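Local coordinates for arginyl-tRNA synthetase, putative (Plasmodium falciparum, PDB 5JLD), which probably catalyses the ATP-dependent attachment of L-arginine to tRNA(Arg), releasing AMP and diphosphate, as a class I aminoacyl-tRNA synthetase, at residues Asp260-Ile265 with Lys400-Ile405; Glu407-Ala412 with Leu439-Cys444; Cys444-Lys449 with Leu585-Ile590; Gly476-Tyr481 with Tyr541-Thr546. All coordinates share one frame; numbering follows the deposited sequence. Where two conformers were deposited one is given.

Interaction 1 (Asp260-Ile265 with Lys400-Ile405); sequences DKLYNI and KLINLI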
loop_
_atom_site.group_PDB
_atom_site.type_symbol
_atom_site.label_atom_id
_atom_site.label_comp_id
_atom_site.label_asym_id
_atom_site.label_seq_id
_atom_site.Cartn_x
_atom_site.Cartn_y
_atom_site.Cartn_z
ATOM N N ASP A 260 4.955 6.111 19.981
ATOM C CA ASP A 260 6.040 5.207 19.603
ATOM C C ASP A 260 5.828 3.809 20.169
ATOM O O ASP A 260 6.178 2.825 19.512
ATOM C CB ASP A 260 7.401 5.745 20.052
ATOM C CG ASP A 260 7.883 6.918 19.196
ATOM O OD1 ASP A 260 7.114 7.384 18.326
ATOM O OD2 ASP A 260 9.022 7.391 19.411
ATOM N N LYS A 261 5.268 3.712 21.375
ATOM C CA LYS A 261 4.904 2.373 21.858
ATOM C C LYS A 261 4.042 1.603 20.822
ATOM O O LYS A 261 4.338 0.444 20.450
ATOM C CB LYS A 261 4.167 2.468 23.194
ATOM C CG LYS A 261 5.025 2.981 24.347
ATOM C CD LYS A 261 4.161 3.527 25.477
ATOM C CE LYS A 261 4.885 3.527 26.828
ATOM N NZ LYS A 261 6.370 3.646 26.705
ATOM N N LEU A 262 2.992 2.265 20.342
ATOM C CA LEU A 262 2.127 1.681 19.333
ATOM C C LEU A 262 2.907 1.341 18.053
ATOM O O LEU A 262 2.831 0.209 17.534
ATOM C CB LEU A 262 0.976 2.622 18.993
ATOM C CG LEU A 262 0.069 2.117 17.864
ATOM C CD1 LEU A 262 -0.685 0.853 18.300
ATOM C CD2 LEU A 262 -0.890 3.192 17.395
ATOM N N TYR A 263 3.655 2.320 17.547
ATOM C CA TYR A 263 4.362 2.127 16.284
ATOM C C TYR A 263 5.288 0.919 16.364
ATOM O O TYR A 263 5.334 0.106 15.435
ATOM C CB TYR A 263 5.149 3.379 15.891
ATOM C CG TYR A 263 4.268 4.540 15.455
ATOM C CD1 TYR A 263 3.207 4.352 14.555
ATOM C CD2 TYR A 263 4.481 5.821 15.962
ATOM C CE1 TYR A 263 2.396 5.419 14.167
ATOM C CE2 TYR A 263 3.686 6.893 15.581
ATOM C CZ TYR A 263 2.648 6.693 14.692
ATOM O OH TYR A 263 1.872 7.768 14.342
ATOM N N ASN A 264 6.016 0.743 17.464
ATOM C CA ASN A 264 6.906 -0.404 17.412
ATOM C C ASN A 264 6.227 -1.720 17.831
ATOM O O ASN A 264 6.754 -2.777 17.515
ATOM C CB ASN A 264 8.198 -0.150 18.202
ATOM C CG ASN A 264 8.002 -0.161 19.663
ATOM O OD1 ASN A 264 7.553 -1.150 20.236
ATOM N ND2 ASN A 264 8.389 0.933 20.310
ATOM N N ILE A 265 5.067 -1.667 18.500
ATOM C CA ILE A 265 4.227 -2.873 18.595
ATOM C C ILE A 265 3.800 -3.337 17.184
ATOM O O ILE A 265 3.721 -4.539 16.894
ATOM C CB ILE A 265 2.961 -2.653 19.465
ATOM C CG1 ILE A 265 3.327 -2.524 20.940
ATOM C CG2 ILE A 265 1.987 -3.808 19.321
ATOM C CD1 ILE A 265 2.126 -2.555 21.878
ATOM N N LYS A 400 -8.575 3.230 23.594
ATOM C CA LYS A 400 -7.120 3.173 23.392
ATOM C C LYS A 400 -6.659 2.044 22.459
ATOM O O LYS A 400 -7.024 0.889 22.665
ATOM C CB LYS A 400 -6.439 3.012 24.762
ATOM N N LEU A 401 -5.828 2.376 21.470
ATOM C CA LEU A 401 -5.363 1.393 20.500
ATOM C C LEU A 401 -4.550 0.247 21.122
ATOM O O LEU A 401 -4.721 -0.916 20.732
ATOM C CB LEU A 401 -4.548 2.078 19.408
ATOM C CG LEU A 401 -5.393 2.961 18.494
ATOM C CD1 LEU A 401 -4.524 3.536 17.390
ATOM C CD2 LEU A 401 -6.559 2.170 17.915
ATOM N N ILE A 402 -3.697 0.558 22.099
ATOM C CA ILE A 402 -2.804 -0.457 22.655
ATOM C C ILE A 402 -3.565 -1.509 23.461
ATOM O O ILE A 402 -3.252 -2.701 23.380
ATOM C CB ILE A 402 -1.699 0.175 23.519
ATOM C CG1 ILE A 402 -0.738 0.956 22.620
ATOM C CG2 ILE A 402 -0.933 -0.894 24.289
ATOM C CD1 ILE A 402 0.475 1.511 23.341
ATOM N N ASN A 403 -4.571 -1.082 24.217
ATOM C CA ASN A 403 -5.426 -2.049 24.899
ATOM C C ASN A 403 -6.325 -2.815 23.939
ATOM O O ASN A 403 -6.646 -3.974 24.182
ATOM C CB ASN A 403 -6.257 -1.369 25.989
ATOM C CG ASN A 403 -5.460 -1.147 27.266
ATOM O OD1 ASN A 403 -4.689 -0.190 27.386
ATOM N ND2 ASN A 403 -5.647 -2.042 28.235
ATOM N N LEU A 404 -6.718 -2.189 22.837
ATOM C CA LEU A 404 -7.479 -2.911 21.827
ATOM C C LEU A 404 -6.636 -4.068 21.272
ATOM O O LEU A 404 -7.087 -5.229 21.181
ATOM C CB LEU A 404 -7.907 -1.976 20.702
ATOM C CG LEU A 404 -8.778 -2.688 19.672
ATOM C CD1 LEU A 404 -10.014 -3.242 20.363
ATOM C CD2 LEU A 404 -9.158 -1.760 18.537
ATOM N N ILE A 405 -5.393 -3.752 20.930
ATOM C CA ILE A 405 -4.502 -4.784 20.433
ATOM C C ILE A 405 -4.198 -5.830 21.516
ATOM O O ILE A 405 -4.090 -7.001 21.204
ATOM C CB ILE A 405 -3.187 -4.194 19.886
ATOM C CG1 ILE A 405 -3.469 -3.332 18.653
ATOM C CG2 ILE A 405 -2.221 -5.308 19.509
ATOM C CD1 ILE A 405 -2.223 -2.660 18.050
#

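Interaction 2 (Glu407-Ala412 with Leu439-Cys444); sequences EGTERA and LSESLC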
loop_
_atom_site.group_PDB
_atom_site.type_symbol
_atom_site.label_atom_id
_atom_site.label_comp_id
_atom_site.label_asym_id
_atom_site.label_seq_id
_atom_site.Cartn_x
_atom_site.Cartn_y
_atom_site.Cartn_z
ATOM N N GLU A 407 -6.182 -6.808 23.825
ATOM C CA GLU A 407 -7.405 -7.602 23.850
ATOM C C GLU A 407 -7.391 -8.641 22.732
ATOM O O GLU A 407 -7.689 -9.835 22.961
ATOM C CB GLU A 407 -8.631 -6.704 23.712
ATOM C CG GLU A 407 -9.914 -7.467 23.447
ATOM C CD GLU A 407 -11.151 -6.619 23.659
ATOM O OE1 GLU A 407 -11.039 -5.373 23.627
ATOM O OE2 GLU A 407 -12.236 -7.203 23.865
ATOM N N GLY A 408 -7.050 -8.175 21.526
ATOM C CA GLY A 408 -6.848 -9.079 20.411
ATOM C C GLY A 408 -5.841 -10.168 20.745
ATOM O O GLY A 408 -6.063 -11.337 20.472
ATOM N N THR A 409 -4.730 -9.778 21.356
ATOM C CA THR A 409 -3.675 -10.705 21.738
ATOM C C THR A 409 -4.227 -11.784 22.662
ATOM O O THR A 409 -3.983 -12.971 22.451
ATOM C CB THR A 409 -2.497 -9.953 22.411
ATOM O OG1 THR A 409 -1.917 -9.053 21.464
ATOM C CG2 THR A 409 -1.429 -10.910 22.909
ATOM N N GLU A 410 -4.994 -11.364 23.665
ATOM C CA GLU A 410 -5.657 -12.302 24.563
ATOM C C GLU A 410 -6.548 -13.293 23.797
ATOM O O GLU A 410 -6.480 -14.507 24.020
ATOM C CB GLU A 410 -6.481 -11.541 25.606
ATOM N N ARG A 411 -7.372 -12.777 22.887
ATOM C CA ARG A 411 -8.215 -13.639 22.054
ATOM C C ARG A 411 -7.416 -14.671 21.216
ATOM O O ARG A 411 -7.758 -15.872 21.170
ATOM C CB ARG A 411 -9.079 -12.775 21.129
ATOM C CG ARG A 411 -10.420 -12.369 21.713
ATOM C CD ARG A 411 -11.412 -13.523 21.623
ATOM N NE ARG A 411 -12.073 -13.577 20.321
ATOM N N ALA A 412 -6.356 -14.198 20.557
ATOM C CA ALA A 412 -5.510 -15.054 19.732
ATOM C C ALA A 412 -4.843 -16.133 20.577
ATOM O O ALA A 412 -4.811 -17.294 20.186
ATOM C CB ALA A 412 -4.461 -14.233 18.999
ATOM N N LEU A 439 4.299 -14.754 20.418
ATOM C CA LEU A 439 3.662 -15.430 19.294
ATOM C C LEU A 439 2.221 -14.964 19.120
ATOM O O LEU A 439 1.793 -14.657 18.004
ATOM C CB LEU A 439 3.712 -16.951 19.479
ATOM C CG LEU A 439 3.047 -17.785 18.380
ATOM C CD1 LEU A 439 3.791 -17.631 17.062
ATOM C CD2 LEU A 439 2.982 -19.254 18.771
ATOM N N SER A 440 1.488 -14.916 20.228
ATOM C CA SER A 440 0.107 -14.440 20.231
ATOM C C SER A 440 0.010 -12.996 19.736
ATOM O O SER A 440 -0.850 -12.668 18.918
ATOM C CB SER A 440 -0.496 -14.547 21.634
ATOM O OG SER A 440 -0.412 -15.872 22.130
ATOM N N GLU A 441 0.885 -12.131 20.245
ATOM C CA GLU A 441 0.878 -10.736 19.821
ATOM C C GLU A 441 1.164 -10.634 18.323
ATOM O O GLU A 441 0.539 -9.847 17.611
ATOM C CB GLU A 441 1.904 -9.926 20.606
ATOM C CG GLU A 441 1.957 -8.451 20.236
ATOM C CD GLU A 441 2.730 -7.633 21.264
ATOM O OE1 GLU A 441 3.981 -7.695 21.271
ATOM O OE2 GLU A 441 2.076 -6.956 22.089
ATOM N N SER A 442 2.106 -11.445 17.850
ATOM C CA SER A 442 2.441 -11.472 16.431
ATOM C C SER A 442 1.213 -11.873 15.612
ATOM O O SER A 442 0.858 -11.206 14.634
ATOM C CB SER A 442 3.604 -12.429 16.176
ATOM O OG SER A 442 4.265 -12.108 14.967
ATOM N N LEU A 443 0.553 -12.949 16.038
ATOM C CA LEU A 443 -0.662 -13.434 15.379
ATOM C C LEU A 443 -1.749 -12.357 15.311
ATOM O O LEU A 443 -2.322 -12.114 14.248
ATOM C CB LEU A 443 -1.201 -14.675 16.100
ATOM C CG LEU A 443 -0.311 -15.921 16.062
ATOM C CD1 LEU A 443 -0.954 -17.095 16.802
ATOM C CD2 LEU A 443 0.041 -16.305 14.620
ATOM N N CYS A 444 -2.024 -11.726 16.450
ATOM C CA CYS A 444 -2.993 -10.638 16.536
ATOM C C CYS A 444 -2.688 -9.475 15.602
ATOM O O CYS A 444 -3.544 -9.028 14.838
ATOM C CB CYS A 444 -3.057 -10.098 17.967
ATOM S SG CYS A 444 -4.020 -8.569 18.069
#

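Interaction 3 (Cys444-Lys449 with Leu585-Ile590); sequences CVSAIK and LGMKPI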
loop_
_atom_site.group_PDB
_atom_site.type_symbol
_atom_site.label_atom_id
_atom_site.label_comp_id
_atom_site.label_asym_id
_atom_site.label_seq_id
_atom_site.Cartn_x
_atom_site.Cartn_y
_atom_site.Cartn_z
ATOM N N CYS A 444 -2.024 -11.726 16.450
ATOM C CA CYS A 444 -2.993 -10.638 16.536
ATOM C C CYS A 444 -2.688 -9.475 15.602
ATOM O O CYS A 444 -3.544 -9.028 14.838
ATOM C CB CYS A 444 -3.057 -10.098 17.967
ATOM S SG CYS A 444 -4.020 -8.569 18.069
ATOM N N VAL A 445 -1.464 -8.973 15.691
ATOM C CA VAL A 445 -1.032 -7.840 14.875
ATOM C C VAL A 445 -1.171 -8.153 13.387
ATOM O O VAL A 445 -1.751 -7.371 12.611
ATOM C CB VAL A 445 0.419 -7.458 15.219
ATOM C CG1 VAL A 445 0.974 -6.466 14.211
ATOM C CG2 VAL A 445 0.481 -6.896 16.643
ATOM N N SER A 446 -0.666 -9.322 13.005
ATOM C CA SER A 446 -0.784 -9.802 11.625
ATOM C C SER A 446 -2.242 -9.882 11.171
ATOM O O SER A 446 -2.579 -9.479 10.047
ATOM C CB SER A 446 -0.116 -11.167 11.482
ATOM O OG SER A 446 1.295 -11.051 11.511
ATOM N N ALA A 447 -3.095 -10.380 12.064
ATOM C CA ALA A 447 -4.519 -10.539 11.797
ATOM C C ALA A 447 -5.195 -9.201 11.552
ATOM O O ALA A 447 -5.929 -9.038 10.579
ATOM C CB ALA A 447 -5.202 -11.276 12.954
ATOM N N ILE A 448 -4.956 -8.251 12.447
ATOM C CA ILE A 448 -5.457 -6.885 12.298
ATOM C C ILE A 448 -5.040 -6.290 10.958
ATOM O O ILE A 448 -5.878 -5.726 10.207
ATOM C CB ILE A 448 -4.947 -5.967 13.455
ATOM C CG1 ILE A 448 -5.645 -6.315 14.775
ATOM C CG2 ILE A 448 -5.137 -4.489 13.119
ATOM C CD1 ILE A 448 -5.255 -5.403 15.944
ATOM N N LYS A 449 -3.745 -6.418 10.649
ATOM C CA LYS A 449 -3.228 -5.819 9.414
ATOM C C LYS A 449 -3.892 -6.417 8.187
ATOM O O LYS A 449 -4.334 -5.669 7.302
ATOM C CB LYS A 449 -1.703 -5.963 9.314
ATOM C CG LYS A 449 -0.935 -5.120 10.344
ATOM C CD LYS A 449 0.548 -5.107 10.046
ATOM C CE LYS A 449 1.363 -4.386 11.128
ATOM N NZ LYS A 449 2.798 -4.315 10.691
ATOM N N LEU A 585 2.673 -6.866 3.357
ATOM C CA LEU A 585 1.415 -6.431 3.963
ATOM C C LEU A 585 1.597 -6.146 5.452
ATOM O O LEU A 585 0.638 -5.821 6.151
ATOM C CB LEU A 585 0.332 -7.498 3.747
ATOM C CG LEU A 585 -0.165 -7.640 2.300
ATOM C CD1 LEU A 585 -0.958 -8.914 2.145
ATOM C CD2 LEU A 585 -1.023 -6.444 1.893
ATOM N N GLY A 586 2.829 -6.294 5.931
ATOM C CA GLY A 586 3.161 -6.033 7.323
ATOM C C GLY A 586 2.944 -7.219 8.251
ATOM O O GLY A 586 2.964 -7.065 9.477
ATOM N N MET A 587 2.741 -8.410 7.685
ATOM C CA MET A 587 2.531 -9.593 8.515
ATOM C C MET A 587 3.872 -10.273 8.817
ATOM O O MET A 587 4.848 -10.078 8.099
ATOM C CB MET A 587 1.556 -10.568 7.835
ATOM C CG MET A 587 0.201 -9.951 7.457
ATOM S SD MET A 587 -0.824 -10.941 6.317
ATOM C CE MET A 587 -0.945 -12.502 7.194
ATOM N N LYS A 588 3.932 -11.042 9.893
ATOM C CA LYS A 588 5.137 -11.804 10.205
ATOM C C LYS A 588 4.918 -13.296 10.043
ATOM O O LYS A 588 4.186 -13.909 10.823
ATOM C CB LYS A 588 5.611 -11.528 11.632
ATOM C CG LYS A 588 6.070 -10.097 11.876
ATOM C CD LYS A 588 6.246 -9.871 13.372
ATOM C CE LYS A 588 7.109 -8.657 13.651
ATOM N NZ LYS A 588 7.286 -8.477 15.112
ATOM N N PRO A 589 5.555 -13.887 9.027
ATOM C CA PRO A 589 5.460 -15.339 8.854
ATOM C C PRO A 589 6.001 -16.082 10.070
ATOM O O PRO A 589 7.050 -15.704 10.600
ATOM C CB PRO A 589 6.313 -15.605 7.605
ATOM C CG PRO A 589 6.237 -14.313 6.824
ATOM C CD PRO A 589 6.247 -13.234 7.902
ATOM N N ILE A 590 5.253 -17.091 10.514
ATOM C CA ILE A 590 5.678 -18.027 11.547
ATOM C C ILE A 590 5.869 -19.390 10.889
ATOM O O ILE A 590 4.966 -19.890 10.212
ATOM C CB ILE A 590 4.643 -18.153 12.685
ATOM C CG1 ILE A 590 3.997 -16.793 12.999
ATOM C CG2 ILE A 590 5.272 -18.807 13.920
ATOM C CD1 ILE A 590 4.783 -15.937 13.943
HETATM O O HOH W 1 2.359 -13.178 12.593
#

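Interaction 4 (Gly476-Tyr481 with Tyr541-Thr546); sequences GIYIIY and YMYDLT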
loop_
_atom_site.group_PDB
_atom_site.type_symbol
_atom_site.label_atom_id
_atom_site.label_comp_id
_atom_site.label_asym_id
_atom_site.label_seq_id
_atom_site.Cartn_x
_atom_site.Cartn_y
_atom_site.Cartn_z
ATOM N N GLY A 476 -5.984 -13.265 8.324
ATOM C CA GLY A 476 -4.538 -13.303 8.460
ATOM C C GLY A 476 -4.029 -14.548 9.173
ATOM O O GLY A 476 -2.958 -15.067 8.853
ATOM N N ILE A 477 -4.805 -15.015 10.145
ATOM C CA ILE A 477 -4.546 -16.265 10.851
ATOM C C ILE A 477 -4.517 -17.465 9.885
ATOM O O ILE A 477 -3.623 -18.317 9.941
ATOM C CB ILE A 477 -5.623 -16.511 11.931
ATOM C CG1 ILE A 477 -5.705 -15.319 12.899
ATOM C CG2 ILE A 477 -5.398 -17.845 12.640
ATOM C CD1 ILE A 477 -4.376 -14.943 13.561
ATOM N N TYR A 478 -5.509 -17.511 9.000
ATOM C CA TYR A 478 -5.580 -18.522 7.958
ATOM C C TYR A 478 -4.319 -18.499 7.095
ATOM O O TYR A 478 -3.693 -19.538 6.855
ATOM C CB TYR A 478 -6.821 -18.294 7.099
ATOM C CG TYR A 478 -6.771 -18.950 5.736
ATOM C CD1 TYR A 478 -7.093 -20.295 5.573
ATOM C CD2 TYR A 478 -6.429 -18.214 4.611
ATOM C CE1 TYR A 478 -7.056 -20.894 4.319
ATOM C CE2 TYR A 478 -6.390 -18.795 3.365
ATOM C CZ TYR A 478 -6.704 -20.135 3.220
ATOM O OH TYR A 478 -6.660 -20.696 1.967
ATOM N N ILE A 479 -3.946 -17.304 6.644
ATOM C CA ILE A 479 -2.794 -17.148 5.766
ATOM C C ILE A 479 -1.549 -17.678 6.475
ATOM O O ILE A 479 -0.735 -18.429 5.905
ATOM C CB ILE A 479 -2.579 -15.682 5.375
ATOM C CG1 ILE A 479 -3.848 -15.091 4.750
ATOM C CG2 ILE A 479 -1.373 -15.553 4.429
ATOM C CD1 ILE A 479 -4.123 -15.534 3.327
ATOM N N ILE A 480 -1.443 -17.311 7.745
ATOM C CA ILE A 480 -0.299 -17.696 8.551
ATOM C C ILE A 480 -0.212 -19.211 8.679
ATOM O O ILE A 480 0.866 -19.800 8.497
ATOM C CB ILE A 480 -0.368 -17.014 9.928
ATOM C CG1 ILE A 480 -0.115 -15.510 9.752
ATOM C CG2 ILE A 480 0.659 -17.592 10.892
ATOM C CD1 ILE A 480 -0.384 -14.709 10.984
ATOM N N TYR A 481 -1.344 -19.857 8.946
ATOM C CA TYR A 481 -1.307 -21.306 9.101
ATOM C C TYR A 481 -1.021 -22.003 7.778
ATOM O O TYR A 481 -0.374 -23.053 7.759
ATOM C CB TYR A 481 -2.604 -21.818 9.732
ATOM C CG TYR A 481 -2.487 -21.805 11.233
ATOM C CD1 TYR A 481 -2.709 -20.638 11.947
ATOM C CD2 TYR A 481 -2.093 -22.940 11.933
ATOM C CE1 TYR A 481 -2.573 -20.603 13.321
ATOM C CE2 TYR A 481 -1.963 -22.922 13.312
ATOM C CZ TYR A 481 -2.206 -21.745 14.002
ATOM O OH TYR A 481 -2.078 -21.694 15.372
ATOM N N TYR A 541 -4.371 -11.312 -3.987
ATOM C CA TYR A 541 -3.413 -12.102 -4.741
ATOM C C TYR A 541 -2.895 -13.179 -3.823
ATOM O O TYR A 541 -2.816 -14.373 -4.187
ATOM C CB TYR A 541 -2.268 -11.228 -5.256
ATOM C CG TYR A 541 -1.138 -12.020 -5.866
ATOM C CD1 TYR A 541 -1.185 -12.404 -7.203
ATOM C CD2 TYR A 541 -0.035 -12.400 -5.107
ATOM C CE1 TYR A 541 -0.158 -13.130 -7.770
ATOM C CE2 TYR A 541 0.998 -13.137 -5.670
ATOM C CZ TYR A 541 0.925 -13.499 -7.008
ATOM O OH TYR A 541 1.938 -14.226 -7.595
ATOM N N MET A 542 -2.631 -12.749 -2.592
ATOM C CA MET A 542 -1.950 -13.604 -1.654
ATOM C C MET A 542 -2.893 -14.715 -1.299
ATOM O O MET A 542 -2.509 -15.886 -1.285
ATOM C CB MET A 542 -1.508 -12.830 -0.404
ATOM C CG MET A 542 -0.680 -13.688 0.529
ATOM S SD MET A 542 -0.143 -12.811 2.011
ATOM C CE MET A 542 -1.732 -12.340 2.695
ATOM N N TYR A 543 -4.141 -14.333 -1.046
ATOM C CA TYR A 543 -5.169 -15.301 -0.713
ATOM C C TYR A 543 -5.251 -16.295 -1.865
ATOM O O TYR A 543 -5.261 -17.520 -1.652
ATOM C CB TYR A 543 -6.522 -14.615 -0.470
ATOM C CG TYR A 543 -7.623 -15.568 -0.046
ATOM C CD1 TYR A 543 -7.703 -16.026 1.264
ATOM C CD2 TYR A 543 -8.581 -16.008 -0.954
ATOM C CE1 TYR A 543 -8.695 -16.894 1.664
ATOM C CE2 TYR A 543 -9.591 -16.894 -0.566
ATOM C CZ TYR A 543 -9.638 -17.332 0.746
ATOM O OH TYR A 543 -10.626 -18.193 1.153
ATOM N N ASP A 544 -5.244 -15.779 -3.092
ATOM C CA ASP A 544 -5.480 -16.692 -4.199
ATOM C C ASP A 544 -4.289 -17.620 -4.254
ATOM O O ASP A 544 -4.462 -18.826 -4.474
ATOM C CB ASP A 544 -5.719 -15.946 -5.511
ATOM C CG ASP A 544 -7.014 -15.131 -5.477
ATOM O OD1 ASP A 544 -7.850 -15.362 -4.560
ATOM O OD2 ASP A 544 -7.209 -14.262 -6.351
ATOM N N LEU A 545 -3.104 -17.091 -3.916
ATOM C CA LEU A 545 -1.913 -17.920 -3.977
ATOM C C LEU A 545 -2.126 -19.136 -3.083
ATOM O O LEU A 545 -1.887 -20.286 -3.490
ATOM C CB LEU A 545 -0.676 -17.149 -3.562
ATOM C CG LEU A 545 0.602 -17.979 -3.466
ATOM C CD1 LEU A 545 0.914 -18.641 -4.800
ATOM C CD2 LEU A 545 1.765 -17.085 -3.012
ATOM N N THR A 546 -2.671 -18.893 -1.899
ATOM C CA THR A 546 -2.813 -19.979 -0.955
ATOM C C THR A 546 -3.809 -20.986 -1.521
ATOM O O THR A 546 -3.516 -22.184 -1.550
ATOM C CB THR A 546 -3.227 -19.473 0.465
ATOM O OG1 THR A 546 -4.611 -19.110 0.486
ATOM C CG2 THR A 546 -2.368 -18.266 0.872
#

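Interaction 1 (Asp260-Ile265 with Lys400-Ile405)
Leu262 is the centre of this contact, and its two methyl branches split between two partners. CD2 meets Leu401 CD1 at 3.7 Å, the two leucines crossing obliquely. CD1 meets Ile405 CD1 at 3.8 Å, and here the side chains cross at about a right angle. Leu262 CG stands anti to the backbone N (chi1 176°), which sends the fork across to the other helix. Ile402 reaches over from the other helix. Its CD1 lies 3.8 Å from Lys261 CB and also faces the backbone N of Leu262. One turn on, Ile265 CD1 touches Ile402 CG2 at 4.2 Å. All of this is apolar packing. Lys261 lends only the base of its side chain, and its amino end leads away. The two short helical segments run at 34° to each other, with axes 10.6 Å apart. Lys400 is the N-cap of the second helix, so the contact uses that helix's first turn. Both segments belong to the class I catalytic region. Leu401 also packs on Leu152 of helix 149-167, and Ile405 on Cys444 and Ile448 of helix 436-453. The last turns of helix 242-265 thus close against the start of helix 401-420.

Interaction 2 (Glu407-Ala412 with Leu439-Cys444)
Two helices of the catalytic region cross here at 110°, with small residues at the crossing. The short segments' axes come within 8.0 Å, a close approach. Thr409 has the largest buried area. Its CA lies 4.9 Å from the CA of Glu441, so the backbones nearly meet at this point. The methyl CG2, anti to the backbone N, lies against the backbone of Glu441 and approaches Ser440 CB. The hydroxyl OG1 lies beside the backbone N of Thr409 itself and bonds back to Ile405 O. It therefore presents a satisfied oxygen to Glu441 CA and to Cys444 CB. Ala412, one turn further on, points its CB into the same seam. That methyl rests 3.9 Å from Ser440 O and also packs on the CB atoms of Leu443 and Cys444. Ser440 turns its hydroxyl to Ile436 O within its own helix and offers CB to the contact. Cys444 comes from the other end of the crossing, its SG anti to the backbone N (chi1 170°). Gly408 presents bare backbone to this sulphur; a CB there would clash with it. Cys444 SG lies 3.6 Å from both Gly408 C and Thr409 N.

Interaction 3 (Cys444-Lys449 with Leu585-Ile590)
Two hydrogen bonds fasten the loop after helix 564-584 to helix 436-453, and a Schellman motif at Gly586 ends helix 564-584. Lys588 N donates to Ser446 OG at 3.1 Å, nearly straight at 170°. A water reinforces this grip. It lies 2.6 Å from Ser446 OG and donates to Lys588 O, so the serine holds both backbone polar groups of Lys588, one directly and one through water. The second bond runs from Lys449 NZ to Gly586 O at 3.0 Å. The ammonium lies in the carbonyl plane, on a lone pair, with a C=O...N angle of 121°. Lys449 is extended beyond CG and runs along the glycine to reach this oxygen. Its NZ also bonds to Leu266 O, so two carbonyls share this buried charge. Gly586 has positive phi (87°), and a CB would clash with Lys449 CD. Lys588 NZ forms a salt bridge with Asp267. Packing fills in around the bonds. Met587 CB sits against Ser446 OG and CB, and its chain bends at chi3, so that the methyl CE turns toward Ile479 while SD faces Met542. The contact joins the catalytic region to the C-terminal end of the DALR anticodon-binding region. Met587 CG lies 3.8 Å from the helix carbonyl Ser446 O.

Interaction 4 (Gly476-Tyr481 with Tyr541-Thr546)
In the helical DALR anticodon-binding region, helices 476-492 and 536-556 pack side by side. Their short segments run at 45°, with axes 10.6 Å apart. Tyr478 and Thr546 reach toward each other tip to tip. Tyr478 CG is anti to the backbone N (chi1 160°), which sends the ring across to the other helix. Tyr478 OH donates to Thr546 OG1 at 3.0 Å, and that oxygen lies at the ring edge, near the ring plane. Thr546 OG1 takes the crowded position between its backbone N and carbonyl carbon. From there it donates to Tyr543 O, in the carbonyl plane and on a lone pair. The threonine hydroxyl is therefore both acceptor and donor, and this fixes its rotation. Tyr543 crosses Tyr478 at about a right angle along the side chains. The ring planes are inclined at 44°, an oblique pair, with Tyr478 CE2 and Tyr543 CE1 3.4 Å apart. Ile479 packs beside the tyrosines. Its CD1 meets the edge of the Tyr543 ring and also Thr546 CG2. Met542 bends at chi3 and brings its methyl obliquely onto this isoleucine. Both Met542 and Tyr543 touch Tyr450 of helix 436-453, which ties the pair to the catalytic region. The Met542 methyl CE lies 3.7 Å from Ile479 CG2.

Interaction 1 closes the first long loop, bringing the end of helix 242-265 to the start of helix 401-420. Interaction 2 follows in series and closes a short loop between helices 401-420 and 436-453. Interaction 3 opens at Cys444, shared with interaction 2, and its large loop runs to the tail at 585-590. Interaction 4 is nested inside that loop. Interaction 1 meets 2 and 3 where helices 401-420 and 436-453 pack. Leu443 touches Ile477 and Ile480, joining 2 to 4. Interactions 3 and 4 touch through Leu585 with Met542 and Ser446 with Ile480. Helix 436-453, itself in the catalytic region, joins it to the anticodon-binding region. Interactions 1 and 4 do not touch; their centres are about 25 Å apart.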